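Local coordinates for EchA1_1 (Mycobacterium avium subsp. paratuberculosis, PDB 3R9T), which belongs to the enoyl-CoA hydratase (crotonase) family and probably catalyses the reversible addition of water to 2-enoyl-CoA thioesters in fatty acid metabolism, at the interface of chains A and B. Coordinates in Å, arbitrary orientation; residue numbers count along the deposited sequence, not the author numbering. Chains: chain A/B, EchA1_1.

Contact 1: the interface of chains A and B. Residues chain A 140, 167-170; chain B 202, 205-206.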
loop_
_atom_site.group_PDB
_atom_site.type_symbol
_atom_site.label_atom_id
_atom_site.label_comp_id
_atom_site.label_asym_id
_atom_site.label_seq_id
_atom_site.Cartn_x
_atom_site.Cartn_y
_atom_site.Cartn_z
ATOM N N LYS A 140 23.396 9.348 -0.506
ATOM C CA LYS A 140 24.685 9.598 0.138
ATOM C C LYS A 140 25.804 9.818 -0.883
ATOM O O LYS A 140 26.903 10.234 -0.506
ATOM C CB LYS A 140 25.071 8.422 1.044
ATOM C CG LYS A 140 24.039 8.082 2.104
ATOM C CD LYS A 140 24.596 7.309 3.304
ATOM C CE LYS A 140 23.672 7.418 4.529
ATOM N NZ LYS A 140 23.754 8.760 5.210
ATOM N N LEU A 167 15.117 8.654 2.126
ATOM C CA LEU A 167 15.695 9.940 2.444
ATOM C C LEU A 167 16.934 9.832 3.331
ATOM O O LEU A 167 17.823 10.668 3.209
ATOM C CB LEU A 167 14.652 10.850 3.073
ATOM C CG LEU A 167 13.389 11.067 2.229
ATOM C CD1 LEU A 167 12.402 11.943 2.982
ATOM C CD2 LEU A 167 13.679 11.666 0.829
ATOM N N THR A 168 17.025 8.807 4.187
ATOM C CA THR A 168 18.236 8.633 5.027
ATOM C C THR A 168 19.368 7.910 4.280
ATOM O O THR A 168 20.543 8.122 4.571
ATOM C CB THR A 168 17.962 7.835 6.350
ATOM O OG1 THR A 168 17.600 6.477 6.055
ATOM C CG2 THR A 168 16.870 8.523 7.226
ATOM N N GLY A 169 19.011 7.047 3.331
ATOM C CA GLY A 169 19.967 6.176 2.666
ATOM C C GLY A 169 20.506 5.063 3.565
ATOM O O GLY A 169 21.498 4.403 3.217
ATOM N N GLU A 170 19.884 4.858 4.731
ATOM C CA GLU A 170 20.346 3.827 5.688
ATOM C C GLU A 170 19.737 2.456 5.412
ATOM O O GLU A 170 18.582 2.367 5.012
ATOM C CB GLU A 170 20.041 4.258 7.121
ATOM C CG GLU A 170 20.761 5.552 7.474
ATOM C CD GLU A 170 20.411 6.130 8.826
ATOM O OE1 GLU A 170 19.344 5.813 9.382
ATOM O OE2 GLU A 170 21.231 6.918 9.339
ATOM N N ALA B 202 19.993 12.407 10.133
ATOM C CA ALA B 202 20.224 11.237 9.271
ATOM C C ALA B 202 19.915 11.496 7.799
ATOM O O ALA B 202 20.334 10.719 6.943
ATOM C CB ALA B 202 19.406 10.011 9.775
ATOM N N VAL B 205 22.652 15.047 6.314
ATOM C CA VAL B 205 24.025 14.713 5.924
ATOM C C VAL B 205 24.107 14.282 4.464
ATOM O O VAL B 205 25.203 14.249 3.897
ATOM C CB VAL B 205 24.674 13.622 6.805
ATOM C CG1 VAL B 205 24.834 14.139 8.234
ATOM C CG2 VAL B 205 23.886 12.291 6.763
ATOM N N ASN B 206 22.954 13.964 3.861
ATOM C CA ASN B 206 22.902 13.476 2.480
ATOM C C ASN B 206 22.863 14.617 1.476
ATOM O O ASN B 206 22.659 15.778 1.850
ATOM C CB ASN B 206 21.720 12.525 2.299
ATOM C CG ASN B 206 21.816 11.313 3.219
ATOM O OD1 ASN B 206 22.928 10.838 3.533
ATOM N ND2 ASN B 206 20.664 10.807 3.665
HETATM O O HOH W 1 22.161 8.891 7.472
#
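B:Asn206 pushes its side-chain amide into the end of an A-chain helix, and both ends of that amide are used. The amide nitrogen ND2 reaches two successive backbone carbonyls, 2.9 Å from A:Leu167 O and 2.8 Å from A:Thr168 O. The first lies close to the amide plane of the asparagine; the second is met from above its own carbonyl plane, well away from a lone pair, at a C=O...N angle of 97°. On the other end, the amide oxygen OD1 takes the ammonium group of A:Lys140, whose NZ sits 2.8 Å away in the carbonyl plane, on a lone pair. The lysine chain runs obliquely past the amide and is nearly extended until its last torsion (chi4 -75°), which turns NZ back onto OD1 while CG stays 3.3 Å from the same oxygen. Together these bonds hold the amide's rotation, and set which end is nitrogen and which is oxygen.

Toward B:Ala202 the contact is looser and water-mediated. Water 1 links A:Lys140 NZ, the carboxylate oxygen A:Glu170 OE2 (2.9 Å) and the carbonyl oxygen B:Ala202 O (2.6 Å). Beside it, the methyl carbon B:Ala202 CB rests 3.9 Å from A:Thr168 CG2. The nearby carboxylate probably favours a charged lysine.

In the fold, the C-terminal end of helix 159-168, the loop residue A:Glu170 just after it and the 3-10 turn 137-140 of chain A receive the end of helix 192-204 and the loop residues 205-206 of chain B.

Contact 2: the interface of chains A and B. Residues chain A 139, 143-144, 167; chain B 210-211, 214.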
loop_
_atom_site.group_PDB
_atom_site.type_symbol
_atom_site.label_atom_id
_atom_site.label_comp_id
_atom_site.label_asym_id
_atom_site.label_seq_id
_atom_site.Cartn_x
_atom_site.Cartn_y
_atom_site.Cartn_z
ATOM N N VAL A 139 21.372 8.527 -2.225
ATOM C CA VAL A 139 21.333 9.887 -1.674
ATOM C C VAL A 139 22.614 10.322 -0.958
ATOM O O VAL A 139 22.880 11.512 -0.830
ATOM C CB VAL A 139 20.113 10.097 -0.767
ATOM C CG1 VAL A 139 18.847 10.075 -1.625
ATOM C CG2 VAL A 139 20.093 9.091 0.413
ATOM N N LEU A 143 23.504 10.943 -6.010
ATOM C CA LEU A 143 22.680 10.400 -7.104
ATOM C C LEU A 143 21.282 10.063 -6.557
ATOM O O LEU A 143 20.925 10.532 -5.489
ATOM C CB LEU A 143 23.358 9.160 -7.701
ATOM C CG LEU A 143 24.744 9.507 -8.274
ATOM C CD1 LEU A 143 25.563 8.252 -8.627
ATOM C CD2 LEU A 143 24.585 10.404 -9.485
ATOM N N ILE A 144 20.491 9.280 -7.284
ATOM C CA ILE A 144 19.176 8.800 -6.794
ATOM C C ILE A 144 19.013 7.358 -7.274
ATOM O O ILE A 144 19.764 6.915 -8.150
ATOM C CB ILE A 144 17.959 9.669 -7.258
ATOM C CG1 ILE A 144 17.914 9.818 -8.783
ATOM C CG2 ILE A 144 17.976 11.062 -6.598
ATOM C CD1 ILE A 144 16.584 10.360 -9.342
ATOM N N LEU A 167 15.117 8.654 2.126
ATOM C CA LEU A 167 15.695 9.940 2.444
ATOM C C LEU A 167 16.934 9.832 3.331
ATOM O O LEU A 167 17.823 10.668 3.209
ATOM C CB LEU A 167 14.652 10.850 3.073
ATOM C CG LEU A 167 13.389 11.067 2.229
ATOM C CD1 LEU A 167 12.402 11.943 2.982
ATOM C CD2 LEU A 167 13.679 11.666 0.829
ATOM N N SER B 210 19.771 15.334 -4.270
ATOM C CA SER B 210 19.310 13.945 -4.317
ATOM C C SER B 210 18.082 13.753 -3.441
ATOM O O SER B 210 17.143 13.070 -3.822
ATOM C CB SER B 210 20.399 13.005 -3.810
ATOM O OG SER B 210 21.540 13.050 -4.630
ATOM N N VAL B 211 18.092 14.342 -2.251
ATOM C CA VAL B 211 16.953 14.205 -1.311
ATOM C C VAL B 211 15.697 14.869 -1.910
ATOM O O VAL B 211 14.588 14.299 -1.899
ATOM C CB VAL B 211 17.317 14.806 0.088
ATOM C CG1 VAL B 211 16.065 14.987 1.001
ATOM C CG2 VAL B 211 18.400 13.965 0.775
ATOM N N SER B 214 14.454 12.954 -4.920
ATOM C CA SER B 214 13.818 11.719 -4.452
ATOM C C SER B 214 12.417 11.989 -3.936
ATOM O O SER B 214 11.490 11.238 -4.224
ATOM C CB SER B 214 14.645 11.034 -3.350
ATOM O OG SER B 214 15.883 10.593 -3.847
#
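Helix 208-218 of chain B lays its first turns against three pieces of chain A: the 3-10 turn 137-140, the loop at 143-144, and the last turn of helix 159-168. Both chains have the crotonase fold of the enoyl-CoA hydratase/isomerase family, and A:Ile144 also lines the pocket that holds benzoic acid in this crystal, a ligand that may come from purification or crystallisation.

B:Ser210 makes a polar contact with the loop. Its hydroxyl OG gives a hydrogen bond to the backbone carbonyl A:Leu143 O at 2.7 Å, the hydroxyl coming in tilted 30° from the carbonyl plane. The same hydroxyl lies 3.2 Å from the backbone nitrogen A:Leu143 N, which can donate to it in a longer hydrogen bond. One serine oxygen can therefore serve both polar backbone groups of a single loop residue. With OG anti to its own carbonyl carbon (chi1 -63°), the hydroxyl points at the loop, and CB is left to pack 3.9 Å from A:Val139 CA.

One turn further along the helix, B:Ser214 directs its hydroxyl back to B:Ser210 O, 2.8 Å from OG. This bond within the helix uses the hydroxyl proton, and the chain A groups beside the oxygen are methyls: A:Ile144 CG2 at 3.5 Å on one flank and A:Val139 CG1 at 3.7 Å on another. The CG2 branch of the isoleucine also comes close to B:Ser210 O, placing a methyl beside both oxygens of that intrahelical bond.

Farther along the contact, A:Leu167 turns its CD2 methyl toward B:Val211, the two side chains crossing at about a right angle. CD2 is 4.1 Å from B:Val211 CG1, a light touch. The CG1 branch stands anti to the valine's backbone nitrogen (chi1 167°), and CG2 faces the leucine's backbone carbonyl.

The C-alpha centres of contact 1 and contact 2 are about 8 Å apart, so the two are neighbouring parts of one interface. A:Leu167 belongs to both, giving its backbone carbonyl to contact 1 and its side chain to contact 2, and the 3-10 turn 137-140 also serves both. On chain B, consecutive elements take part: the end of helix 192-204 with the loop after it, then helix 208-218. The deposited assembly holds three copies, in keeping with the trimers typical of crotonases. Because contact 2 includes A:Ile144, packing between subunits may help shape the wall of the ligand pocket.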